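Local atomic coordinates of lactate racemase apoprotein (Thermoanaerobacterium thermosaccharolyticum, PDB entry 2YJG), a protein that interconverts the D- and L-isomers of lactate, using in its active form a nickel pincer cofactor derived from nicotinic acid mononucleotide. Residues 85-90 with 97-102; 64-69 with 92-97; 277-282 with 397-402; 311-316 with 364-369. One frame throughout, in Å; residues are numbered along the deposited sequence.

Contact 1: 85-90 with 97-102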
loop_
_atom_site.group_PDB
_atom_site.type_symbol
_atom_site.label_atom_id
_atom_site.label_comp_id
_atom_site.label_asym_id
_atom_site.label_seq_id
_atom_site.Cartn_x
_atom_site.Cartn_y
_atom_site.Cartn_z
ATOM N N LEU A 85 -10.169 -14.356 -5.962
ATOM C CA LEU A 85 -10.881 -15.422 -6.686
ATOM C C LEU A 85 -11.028 -15.047 -8.137
ATOM O O LEU A 85 -10.900 -15.889 -9.020
ATOM C CB LEU A 85 -12.238 -15.688 -6.043
ATOM C CG LEU A 85 -12.210 -16.298 -4.648
ATOM C CD1 LEU A 85 -13.599 -16.230 -4.035
ATOM C CD2 LEU A 85 -11.668 -17.691 -4.725
ATOM N N LEU A 86 -11.204 -13.752 -8.418
ATOM C CA LEU A 86 -11.178 -13.331 -9.832
ATOM C C LEU A 86 -9.796 -13.482 -10.491
ATOM O O LEU A 86 -9.671 -13.942 -11.648
ATOM C CB LEU A 86 -11.606 -11.861 -9.930
ATOM C CG LEU A 86 -13.095 -11.525 -9.876
ATOM C CD1 LEU A 86 -13.237 -10.010 -9.607
ATOM C CD2 LEU A 86 -13.805 -11.882 -11.195
ATOM N N LEU A 87 -8.763 -13.085 -9.752
ATOM C CA LEU A 87 -7.374 -13.199 -10.239
ATOM C C LEU A 87 -6.971 -14.654 -10.448
ATOM O O LEU A 87 -6.288 -14.983 -11.404
ATOM C CB LEU A 87 -6.435 -12.538 -9.235
ATOM C CG LEU A 87 -6.578 -11.025 -9.094
ATOM C CD1 LEU A 87 -5.974 -10.502 -7.767
ATOM C CD2 LEU A 87 -5.981 -10.327 -10.286
ATOM N N ASP A 88 -7.367 -15.523 -9.541
ATOM C CA ASP A 88 -7.072 -16.954 -9.696
ATOM C C ASP A 88 -7.775 -17.499 -10.937
ATOM O O ASP A 88 -7.161 -18.206 -11.744
ATOM C CB ASP A 88 -7.456 -17.747 -8.450
ATOM C CG ASP A 88 -6.919 -19.169 -8.466
ATOM O OD1 ASP A 88 -5.691 -19.324 -8.421
ATOM O OD2 ASP A 88 -7.720 -20.129 -8.515
ATOM N N GLU A 89 -9.058 -17.169 -11.094
ATOM C CA GLU A 89 -9.844 -17.574 -12.276
ATOM C C GLU A 89 -9.219 -17.098 -13.598
ATOM O O GLU A 89 -9.069 -17.864 -14.534
ATOM C CB GLU A 89 -11.283 -17.023 -12.139
ATOM C CG GLU A 89 -12.224 -17.277 -13.320
ATOM C CD GLU A 89 -12.640 -18.761 -13.475
ATOM O OE1 GLU A 89 -12.355 -19.576 -12.567
ATOM O OE2 GLU A 89 -13.291 -19.070 -14.486
ATOM N N ILE A 90 -8.891 -15.810 -13.673
ATOM C CA ILE A 90 -8.117 -15.258 -14.770
ATOM C C ILE A 90 -6.828 -16.059 -15.080
ATOM O O ILE A 90 -6.494 -16.192 -16.250
ATOM C CB ILE A 90 -7.764 -13.784 -14.502
ATOM C CG1 ILE A 90 -9.026 -12.900 -14.686
ATOM C CG2 ILE A 90 -6.653 -13.289 -15.434
ATOM C CD1 ILE A 90 -9.005 -11.480 -14.010
ATOM N N ALA A 97 -0.696 -13.777 -17.166
ATOM C CA ALA A 97 -1.518 -12.624 -17.509
ATOM C C ALA A 97 -1.101 -11.371 -16.786
ATOM O O ALA A 97 -0.807 -11.379 -15.589
ATOM C CB ALA A 97 -3.016 -12.892 -17.221
ATOM N N ASN A 98 -1.045 -10.297 -17.550
ATOM C CA ASN A 98 -0.978 -8.996 -16.966
ATOM C C ASN A 98 -2.372 -8.592 -16.567
ATOM O O ASN A 98 -3.295 -8.551 -17.414
ATOM C CB ASN A 98 -0.430 -7.988 -17.933
ATOM C CG ASN A 98 0.948 -8.295 -18.332
ATOM O OD1 ASN A 98 1.213 -8.540 -19.516
ATOM N ND2 ASN A 98 1.842 -8.373 -17.349
ATOM N N VAL A 99 -2.512 -8.227 -15.308
ATOM C CA VAL A 99 -3.820 -7.855 -14.775
ATOM C C VAL A 99 -3.688 -6.563 -13.997
ATOM O O VAL A 99 -2.993 -6.529 -12.992
ATOM C CB VAL A 99 -4.423 -8.908 -13.877
ATOM C CG1 VAL A 99 -5.908 -8.505 -13.444
ATOM C CG2 VAL A 99 -4.477 -10.187 -14.542
ATOM N N LYS A 100 -4.359 -5.517 -14.458
ATOM C CA LYS A 100 -4.425 -4.238 -13.785
ATOM C C LYS A 100 -5.761 -4.076 -13.077
ATOM O O LYS A 100 -6.792 -4.397 -13.635
ATOM C CB LYS A 100 -4.211 -3.084 -14.766
ATOM C CG LYS A 100 -2.734 -2.827 -14.971
ATOM C CD LYS A 100 -2.416 -1.662 -15.784
ATOM C CE LYS A 100 -1.002 -1.854 -16.367
ATOM N NZ LYS A 100 -0.535 -0.556 -16.817
ATOM N N ILE A 101 -5.746 -3.577 -11.855
ATOM C CA ILE A 101 -6.969 -3.404 -11.109
ATOM C C ILE A 101 -7.187 -1.911 -11.073
ATOM O O ILE A 101 -6.426 -1.196 -10.458
ATOM C CB ILE A 101 -6.859 -4.075 -9.718
ATOM C CG1 ILE A 101 -6.603 -5.582 -9.894
ATOM C CG2 ILE A 101 -8.120 -3.935 -8.935
ATOM C CD1 ILE A 101 -6.111 -6.284 -8.644
ATOM N N LEU A 102 -8.249 -1.470 -11.706
ATOM C CA LEU A 102 -8.564 -0.049 -11.873
ATOM C C LEU A 102 -9.674 0.284 -10.903
ATOM O O LEU A 102 -10.754 -0.288 -11.011
ATOM C CB LEU A 102 -9.081 0.177 -13.295
ATOM C CG LEU A 102 -9.488 1.607 -13.709
ATOM C CD1 LEU A 102 -8.420 2.712 -13.335
ATOM C CD2 LEU A 102 -9.866 1.611 -15.144
#
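V99 meets the helix with both of its methyls, and each takes a different partner. CG1 lies against the CD2 branch of L87 at 3.6 Å, the two side chains crossing obliquely, so that a leucine branch rests on the flank of the valine. CG2 instead faces the CG2 methyl of I90 tip to tip, with 3.9 Å between these two atoms. The valine torsion divides the work: with chi1 at -174°, CG1 is turned opposite the backbone N while CG2 stays beside it. The branch methyl of I90 is used twice, since its CG2 also approaches A97 CB at 4.1 Å. Farther along the strand, L87 CD1 reaches I101 CD1 at 4.3 Å, a looser touch.

Helix 79-91 and strand 99-104 are consecutive elements of a beta-alpha-beta unit that starts with strand 66-71. The helix returns over the sheet: the axes of the two short segments run 10.9 Å apart, with their directions 153° from each other. Neighbouring strand 66-71 adds I68 to the same apolar layer, where it touches L87, I90 and V99. At the I101 end, both L87 and I101 pack on E128, a ligand of the bound magnesium ion; the side chain of I101 lies about 8 Å from this metal.

Contact 2: 64-69 with 92-97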
loop_
_atom_site.group_PDB
_atom_site.type_symbol
_atom_site.label_atom_id
_atom_site.label_comp_id
_atom_site.label_asym_id
_atom_site.label_seq_id
_atom_site.Cartn_x
_atom_site.Cartn_y
_atom_site.Cartn_z
ATOM N N LYS A 64 -3.300 -10.472 -23.182
ATOM C CA LYS A 64 -2.060 -9.947 -22.558
ATOM C C LYS A 64 -2.193 -8.638 -21.806
ATOM O O LYS A 64 -1.193 -8.030 -21.413
ATOM C CB LYS A 64 -0.960 -9.808 -23.635
ATOM C CG LYS A 64 -1.110 -8.641 -24.571
ATOM C CD LYS A 64 -0.215 -8.810 -25.826
ATOM C CE LYS A 64 -0.402 -7.666 -26.788
ATOM N NZ LYS A 64 0.365 -7.951 -28.018
ATOM N N ASN A 65 -3.404 -8.120 -21.651
ATOM C CA ASN A 65 -3.567 -6.856 -20.957
ATOM C C ASN A 65 -4.982 -6.893 -20.467
ATOM O O ASN A 65 -5.883 -6.446 -21.163
ATOM C CB ASN A 65 -3.301 -5.668 -21.922
ATOM C CG ASN A 65 -3.466 -4.266 -21.269
ATOM O OD1 ASN A 65 -3.339 -4.058 -20.045
ATOM N ND2 ASN A 65 -3.711 -3.275 -22.131
ATOM N N ILE A 66 -5.162 -7.447 -19.286
ATOM C CA ILE A 66 -6.465 -7.517 -18.611
ATOM C C ILE A 66 -6.645 -6.419 -17.568
ATOM O O ILE A 66 -5.712 -6.063 -16.865
ATOM C CB ILE A 66 -6.641 -8.887 -17.967
ATOM C CG1 ILE A 66 -6.397 -9.959 -19.032
ATOM C CG2 ILE A 66 -8.028 -9.043 -17.345
ATOM C CD1 ILE A 66 -6.433 -11.355 -18.527
ATOM N N VAL A 67 -7.848 -5.841 -17.522
ATOM C CA VAL A 67 -8.159 -4.804 -16.545
ATOM C C VAL A 67 -9.393 -5.314 -15.784
ATOM O O VAL A 67 -10.358 -5.747 -16.406
ATOM C CB VAL A 67 -8.420 -3.407 -17.188
ATOM C CG1 VAL A 67 -8.985 -2.392 -16.140
ATOM C CG2 VAL A 67 -7.100 -2.876 -17.922
ATOM N N ILE A 68 -9.303 -5.338 -14.460
ATOM C CA ILE A 68 -10.481 -5.545 -13.611
ATOM C C ILE A 68 -10.847 -4.216 -12.956
ATOM O O ILE A 68 -10.007 -3.647 -12.221
ATOM C CB ILE A 68 -10.205 -6.447 -12.458
ATOM C CG1 ILE A 68 -9.649 -7.810 -12.923
ATOM C CG2 ILE A 68 -11.476 -6.677 -11.595
ATOM C CD1 ILE A 68 -9.111 -8.679 -11.759
ATOM N N ILE A 69 -12.094 -3.782 -13.144
ATOM C CA ILE A 69 -12.567 -2.562 -12.500
ATOM C C ILE A 69 -13.130 -2.979 -11.150
ATOM O O ILE A 69 -13.889 -3.972 -11.064
ATOM C CB ILE A 69 -13.645 -1.826 -13.279
ATOM C CG1 ILE A 69 -13.133 -1.395 -14.675
ATOM C CG2 ILE A 69 -14.035 -0.563 -12.503
ATOM C CD1 ILE A 69 -14.222 -0.819 -15.628
ATOM N N LYS A 92 -6.079 -19.199 -14.388
ATOM C CA LYS A 92 -6.227 -20.644 -14.530
ATOM C C LYS A 92 -5.724 -21.138 -15.892
ATOM O O LYS A 92 -5.074 -22.200 -15.987
ATOM C CB LYS A 92 -7.668 -21.056 -14.270
ATOM C CG LYS A 92 -7.999 -21.238 -12.814
ATOM C CD LYS A 92 -9.415 -21.783 -12.688
ATOM C CE LYS A 92 -9.979 -21.648 -11.254
ATOM N NZ LYS A 92 -9.598 -22.780 -10.352
ATOM N N LYS A 93 -5.995 -20.391 -16.946
ATOM C CA LYS A 93 -5.516 -20.796 -18.250
ATOM C C LYS A 93 -4.572 -19.741 -18.848
ATOM O O LYS A 93 -4.307 -19.757 -20.031
ATOM C CB LYS A 93 -6.700 -21.177 -19.161
ATOM C CG LYS A 93 -7.489 -22.375 -18.686
ATOM C CD LYS A 93 -8.692 -22.687 -19.653
ATOM C CE LYS A 93 -9.272 -24.109 -19.474
ATOM N NZ LYS A 93 -10.495 -24.271 -20.331
ATOM N N ASN A 94 -4.001 -18.877 -17.983
ATOM C CA ASN A 94 -3.151 -17.755 -18.377
ATOM C C ASN A 94 -2.274 -17.309 -17.172
ATOM O O ASN A 94 -2.483 -16.224 -16.556
ATOM C CB ASN A 94 -4.039 -16.628 -18.916
ATOM C CG ASN A 94 -3.279 -15.557 -19.607
ATOM O OD1 ASN A 94 -2.050 -15.562 -19.616
ATOM N ND2 ASN A 94 -3.998 -14.604 -20.193
ATOM N N LYS A 95 -1.282 -18.138 -16.816
ATOM C CA LYS A 95 -0.631 -17.949 -15.545
ATOM C C LYS A 95 0.113 -16.622 -15.510
ATOM O O LYS A 95 0.218 -16.035 -14.447
ATOM C CB LYS A 95 0.343 -19.078 -15.172
ATOM C CG LYS A 95 -0.350 -20.412 -14.853
ATOM C CD LYS A 95 -1.130 -20.409 -13.568
ATOM C CE LYS A 95 -2.043 -21.644 -13.493
ATOM N NZ LYS A 95 -2.362 -21.877 -12.075
ATOM N N SER A 96 0.583 -16.164 -16.673
ATOM C CA SER A 96 1.410 -14.960 -16.789
ATOM C C SER A 96 0.633 -13.735 -17.261
ATOM O O SER A 96 1.222 -12.754 -17.685
ATOM C CB SER A 96 2.568 -15.243 -17.785
ATOM O OG SER A 96 3.316 -16.357 -17.320
ATOM N N ALA A 97 -0.696 -13.777 -17.166
ATOM C CA ALA A 97 -1.518 -12.624 -17.509
ATOM C C ALA A 97 -1.101 -11.371 -16.786
ATOM O O ALA A 97 -0.807 -11.379 -15.589
ATOM C CB ALA A 97 -3.016 -12.892 -17.221
#
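The flat carboxamide of N94 has one methyl over a face and a second, from I66, beyond the nitrogen on that same side. A97, three residues on, sets its methyl almost directly above the plane, with CB 3.6 Å from N94 CG. From across the contact, I66 CD1 stands obliquely off the plane, 4.4 Å from N94 ND2, rather than over the middle of the amide. The nitrogen itself is engaged by hydrogen bonds to the backbone oxygens of A60 and K63, which fix the rotation of the amide and tie the loop to the chain leading into strand 66-71.

The apolar touch proper joins I66 CD1 to A97 CB at 4.0 Å. The isoleucine reaches the loop because its chain is extended beyond CB, chi2 being 176°, which carries CD1 out to the alanine. A type I beta turn from N94 to A97, closed by a 3.1 Å bond from A97 N to N94 O, folds the loop back so that the alanine methyl lies over the amide. Both segments also reach the dimer partner: S96 OG is hydrogen-bonded to N65 ND2 of the second subunit, and K64 packs on S96 of that subunit.

This loop joins the end of helix 79-91 to strand 99-104, and I66 sits on the strand next to it in the sheet. The backbone of I66 pairs with N98 and K100, while its side chain lies between A60, the loop and I90 of helix 79-91.

Contact 3: 277-282 with 397-402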
loop_
_atom_site.group_PDB
_atom_site.type_symbol
_atom_site.label_atom_id
_atom_site.label_comp_id
_atom_site.label_asym_id
_atom_site.label_seq_id
_atom_site.Cartn_x
_atom_site.Cartn_y
_atom_site.Cartn_z
ATOM N N ALA A 277 -50.387 5.849 3.064
ATOM C CA ALA A 277 -50.892 6.310 4.337
ATOM C C ALA A 277 -50.648 7.789 4.468
ATOM O O ALA A 277 -49.824 8.397 3.760
ATOM C CB ALA A 277 -50.204 5.592 5.485
ATOM N N ASP A 278 -51.370 8.382 5.396
ATOM C CA ASP A 278 -51.212 9.788 5.671
ATOM C C ASP A 278 -49.909 10.166 6.325
ATOM O O ASP A 278 -49.486 11.331 6.176
ATOM C CB ASP A 278 -52.323 10.262 6.580
ATOM C CG ASP A 278 -53.496 10.659 5.822
ATOM O OD1 ASP A 278 -53.450 11.766 5.230
ATOM O OD2 ASP A 278 -54.470 9.876 5.823
ATOM N N ILE A 279 -49.341 9.214 7.087
ATOM C CA ILE A 279 -48.048 9.361 7.808
ATOM C C ILE A 279 -47.182 8.126 7.540
ATOM O O ILE A 279 -47.661 6.989 7.566
ATOM C CB ILE A 279 -48.232 9.567 9.334
ATOM C CG1 ILE A 279 -49.087 10.789 9.639
ATOM C CG2 ILE A 279 -46.925 9.772 10.053
ATOM C CD1 ILE A 279 -49.484 10.896 11.204
ATOM N N VAL A 280 -45.909 8.366 7.256
ATOM C CA VAL A 280 -44.940 7.325 7.162
ATOM C C VAL A 280 -43.839 7.636 8.175
ATOM O O VAL A 280 -43.428 8.805 8.295
ATOM C CB VAL A 280 -44.311 7.307 5.760
ATOM C CG1 VAL A 280 -43.286 6.265 5.695
ATOM C CG2 VAL A 280 -45.370 7.161 4.624
ATOM N N ILE A 281 -43.345 6.617 8.882
ATOM C CA ILE A 281 -42.139 6.688 9.716
ATOM C C ILE A 281 -41.080 5.822 9.123
ATOM O O ILE A 281 -41.310 4.635 8.842
ATOM C CB ILE A 281 -42.365 6.207 11.171
ATOM C CG1 ILE A 281 -43.350 7.151 11.844
ATOM C CG2 ILE A 281 -41.014 6.067 11.873
ATOM C CD1 ILE A 281 -43.758 6.734 13.302
ATOM N N THR A 282 -39.925 6.410 8.846
ATOM C CA THR A 282 -38.814 5.618 8.306
ATOM C C THR A 282 -37.444 6.134 8.833
ATOM O O THR A 282 -37.402 6.968 9.760
ATOM C CB THR A 282 -38.880 5.589 6.778
ATOM O OG1 THR A 282 -38.032 4.564 6.267
ATOM C CG2 THR A 282 -38.535 7.002 6.175
ATOM N N GLU A 397 -42.292 13.363 19.520
ATOM C CA GLU A 397 -42.545 14.707 19.087
ATOM C C GLU A 397 -42.834 14.764 17.593
ATOM O O GLU A 397 -43.683 15.496 17.178
ATOM C CB GLU A 397 -41.357 15.593 19.382
ATOM C CG GLU A 397 -41.613 17.019 19.019
ATOM C CD GLU A 397 -40.462 17.968 19.373
ATOM O OE1 GLU A 397 -39.298 17.684 19.038
ATOM O OE2 GLU A 397 -40.734 19.030 19.977
ATOM N N ALA A 398 -42.121 13.967 16.799
ATOM C CA ALA A 398 -42.318 13.983 15.367
ATOM C C ALA A 398 -43.768 13.588 15.071
ATOM O O ALA A 398 -44.480 14.249 14.272
ATOM C CB ALA A 398 -41.298 13.080 14.665
ATOM N N LEU A 399 -44.232 12.547 15.750
ATOM C CA LEU A 399 -45.622 12.076 15.552
ATOM C C LEU A 399 -46.657 13.110 15.969
ATOM O O LEU A 399 -47.661 13.286 15.272
ATOM C CB LEU A 399 -45.861 10.748 16.267
ATOM C CG LEU A 399 -47.136 10.004 15.875
ATOM C CD1 LEU A 399 -47.214 9.812 14.327
ATOM C CD2 LEU A 399 -47.172 8.635 16.583
ATOM N N LYS A 400 -46.418 13.796 17.089
ATOM C CA LYS A 400 -47.336 14.889 17.521
ATOM C C LYS A 400 -47.405 16.004 16.454
ATOM O O LYS A 400 -48.495 16.546 16.150
ATOM C CB LYS A 400 -46.939 15.464 18.887
ATOM C CG LYS A 400 -47.190 16.991 19.097
ATOM C CD LYS A 400 -46.004 17.913 18.614
ATOM C CE LYS A 400 -45.805 19.199 19.481
ATOM N NZ LYS A 400 -46.580 20.442 19.047
ATOM N N ILE A 401 -46.253 16.329 15.852
ATOM C CA ILE A 401 -46.239 17.398 14.830
ATOM C C ILE A 401 -47.060 16.894 13.627
ATOM O O ILE A 401 -47.953 17.583 13.170
ATOM C CB ILE A 401 -44.799 17.843 14.415
ATOM C CG1 ILE A 401 -44.017 18.520 15.572
ATOM C CG2 ILE A 401 -44.830 18.816 13.273
ATOM C CD1 ILE A 401 -44.570 19.962 15.973
ATOM N N ALA A 402 -46.815 15.647 13.195
ATOM C CA ALA A 402 -47.474 15.079 12.018
ATOM C C ALA A 402 -48.955 15.102 12.260
ATOM O O ALA A 402 -49.698 15.549 11.419
ATOM C CB ALA A 402 -47.021 13.691 11.752
#
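I279 holds CG1 beside its backbone N (chi1 -58°) and then runs extended to CD1, sending that methyl out from the strand; L399 swings CG opposite its own N (chi1 -166°), bringing CD1 back toward the sheet. The two meet where helix 395-405 covers one face of a parallel sheet, built mostly from the C-terminal part of the chain, in an alpha/beta layer arrangement.

The isoleucine and leucine side chains cross at about a right angle, touching at their ends: I279 CD1 lies 4.0 Å from L399 CD1. A402, one turn further along the helix, supplies a second support. Its small methyl lets the helix come near the strand, the CA atoms of I279 and A402 being 7.1 Å apart. Thus the end of one isoleucine is touched by residues from successive turns of a helix, in a buried setting; the touching atoms are all methyl or methylene carbons.

Neighbouring strands complete the layer. I279 also rests on I314 of strand 311-316, L399 on I412 of strand 412-415, and A402 on V312 and I373, so that the helix spans several strands of the sheet. The chain turns a corner at D278, whose carboxylate makes a salt bridge with K308. The alanine methyl touches more than the tip of its partner: A402 CB lies 3.8 Å from I279 CD1 and 4.1 Å from I279 CG1.

Contact 4: 311-316 with 364-369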
loop_
_atom_site.group_PDB
_atom_site.type_symbol
_atom_site.label_atom_id
_atom_site.label_comp_id
_atom_site.label_asym_id
_atom_site.label_seq_id
_atom_site.Cartn_x
_atom_site.Cartn_y
_atom_site.Cartn_z
ATOM N N GLY A 311 -49.281 14.133 2.633
ATOM C CA GLY A 311 -49.044 13.469 3.876
ATOM C C GLY A 311 -47.713 13.894 4.453
ATOM O O GLY A 311 -47.022 14.732 3.866
ATOM N N VAL A 312 -47.364 13.289 5.587
ATOM C CA VAL A 312 -46.170 13.612 6.348
ATOM C C VAL A 312 -45.246 12.414 6.397
ATOM O O VAL A 312 -45.670 11.297 6.688
ATOM C CB VAL A 312 -46.557 14.075 7.753
ATOM C CG1 VAL A 312 -45.313 14.515 8.565
ATOM C CG2 VAL A 312 -47.572 15.241 7.653
ATOM N N ILE A 313 -43.990 12.632 6.012
ATOM C CA ILE A 313 -42.972 11.631 6.127
ATOM C C ILE A 313 -42.083 12.019 7.319
ATOM O O ILE A 313 -41.509 13.155 7.344
ATOM C CB ILE A 313 -42.124 11.576 4.836
ATOM C CG1 ILE A 313 -42.973 11.106 3.643
ATOM C CG2 ILE A 313 -40.859 10.700 5.007
ATOM C CD1 ILE A 313 -42.368 11.661 2.215
ATOM N N ILE A 314 -41.987 11.121 8.297
ATOM C CA ILE A 314 -41.017 11.216 9.441
ATOM C C ILE A 314 -39.838 10.313 9.155
ATOM O O ILE A 314 -39.985 9.113 8.876
ATOM C CB ILE A 314 -41.613 10.796 10.802
ATOM C CG1 ILE A 314 -42.847 11.611 11.128
ATOM C CG2 ILE A 314 -40.557 10.904 11.890
ATOM C CD1 ILE A 314 -43.808 11.007 12.210
ATOM N N ILE A 315 -38.652 10.894 9.183
ATOM C CA ILE A 315 -37.441 10.160 8.919
ATOM C C ILE A 315 -36.445 10.350 10.085
ATOM O O ILE A 315 -36.119 11.477 10.449
ATOM C CB ILE A 315 -36.760 10.539 7.552
ATOM C CG1 ILE A 315 -35.612 9.576 7.359
ATOM C CG2 ILE A 315 -36.272 11.955 7.502
ATOM C CD1 ILE A 315 -35.069 9.323 6.005
ATOM N N ALA A 316 -35.950 9.237 10.625
ATOM C CA ALA A 316 -34.940 9.294 11.631
ATOM C C ALA A 316 -33.623 9.087 10.952
ATOM O O ALA A 316 -33.415 8.066 10.341
ATOM C CB ALA A 316 -35.165 8.243 12.725
ATOM N N ALA A 364 -36.594 18.351 -3.411
ATOM C CA ALA A 364 -37.649 19.262 -3.805
ATOM C C ALA A 364 -38.904 18.528 -4.337
ATOM O O ALA A 364 -39.998 18.883 -3.998
ATOM C CB ALA A 364 -37.140 20.410 -4.820
ATOM N N ARG A 365 -38.735 17.503 -5.150
ATOM C CA ARG A 365 -39.875 16.699 -5.652
ATOM C C ARG A 365 -40.699 16.217 -4.436
ATOM O O ARG A 365 -41.928 16.366 -4.394
ATOM C CB ARG A 365 -39.384 15.515 -6.488
ATOM C CG ARG A 365 -40.476 14.673 -6.994
ATOM C CD ARG A 365 -39.967 13.481 -7.691
ATOM N NE ARG A 365 -39.536 12.449 -6.722
ATOM C CZ ARG A 365 -38.534 11.605 -6.894
ATOM N NH1 ARG A 365 -37.738 11.650 -7.971
ATOM N NH2 ARG A 365 -38.254 10.751 -5.929
ATOM N N ILE A 366 -40.013 15.701 -3.403
ATOM C CA ILE A 366 -40.722 15.219 -2.199
ATOM C C ILE A 366 -41.467 16.305 -1.487
ATOM O O ILE A 366 -42.625 16.180 -1.260
ATOM C CB ILE A 366 -39.759 14.502 -1.247
ATOM C CG1 ILE A 366 -39.198 13.337 -1.990
ATOM C CG2 ILE A 366 -40.476 13.957 0.043
ATOM C CD1 ILE A 366 -38.035 12.669 -1.244
ATOM N N LEU A 367 -40.804 17.408 -1.199
ATOM C CA LEU A 367 -41.330 18.456 -0.406
ATOM C C LEU A 367 -42.417 19.280 -1.087
ATOM O O LEU A 367 -43.099 20.096 -0.431
ATOM C CB LEU A 367 -40.160 19.350 0.051
ATOM C CG LEU A 367 -39.032 18.781 0.893
ATOM C CD1 LEU A 367 -37.952 19.867 1.227
ATOM C CD2 LEU A 367 -39.614 18.232 2.177
ATOM N N ILE A 368 -42.551 19.154 -2.405
ATOM C CA ILE A 368 -43.632 19.839 -3.106
ATOM C C ILE A 368 -44.954 19.175 -2.811
ATOM O O ILE A 368 -45.932 19.886 -2.737
ATOM C CB ILE A 368 -43.430 19.883 -4.642
ATOM C CG1 ILE A 368 -42.262 20.827 -4.980
ATOM C CG2 ILE A 368 -44.724 20.394 -5.366
ATOM C CD1 ILE A 368 -41.768 20.594 -6.371
ATOM N N ASN A 369 -44.955 17.847 -2.583
ATOM C CA ASN A 369 -46.166 17.039 -2.349
ATOM C C ASN A 369 -46.350 16.541 -0.886
ATOM O O ASN A 369 -47.390 15.916 -0.587
ATOM C CB ASN A 369 -46.128 15.772 -3.206
ATOM C CG ASN A 369 -46.455 15.990 -4.635
ATOM O OD1 ASN A 369 -46.794 17.087 -5.078
ATOM N ND2 ASN A 369 -46.300 14.903 -5.423
#
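The apolar part of this contact comes down to one methyl pair, I313 CD1 against I366 CG2 at 3.7 Å. It joins strand 311-316 to helix 357-369, which leads into the adjacent parallel strand 371-375 and so belongs to a beta-alpha-beta crossover, one with further helices in its connection. The two isoleucines cross at about a right angle. I313 offers the end of its longer branch, whereas I366 offers its short one: with chi1 at -61° its CG1 stands beside the backbone N, leaving CG2 opposite that N and against the strand residue. I366 also packs on V372 of the next strand and on M300 and T301 of helix 293-305. Its side chain lies about 8 Å from that of K298, a residue inferred by similarity to bind the substrate.

Polar groups contribute little across the segments. Backbone pairing of the strand is made with its neighbours instead: G311 and I313 with K371, and V312 with D278 and V280.

The charged group nearby is R365, which forms a salt bridge through NH2 with E304 of helix 293-305, the helix that I366 also packs on. Within the helix backbone, I368 N bonds to A364 O at 3.0 Å, and I366 O is shared between N369 N, 3.2 Å away, and the ring nitrogen ND1 of H370. Between the segments, G311 N is 4.1 Å from N369 O, too far for a hydrogen bond.

From the N terminus, segment 64-69, which leads into strand 66-71, comes first and contact 2 closes on it at 92-97; contact 1 opens within that loop at 85-90 and closes beyond it at 97-102, so the two cross and share A97. Together they tie a helix, its following loop and two neighbouring strands of the mixed sheet in the N-terminal domain, beside the second subunit. The chain then passes to the C-terminal domain, whose contacts 3 and 4 have centres 51 and 46 Å from that of contact 1. There contact 3 spans 277-282 to 397-402, and contact 4 falls wholly within that span. Their strands are neighbours in the parallel sheet, with T282 N 2.7 Å from I314 O.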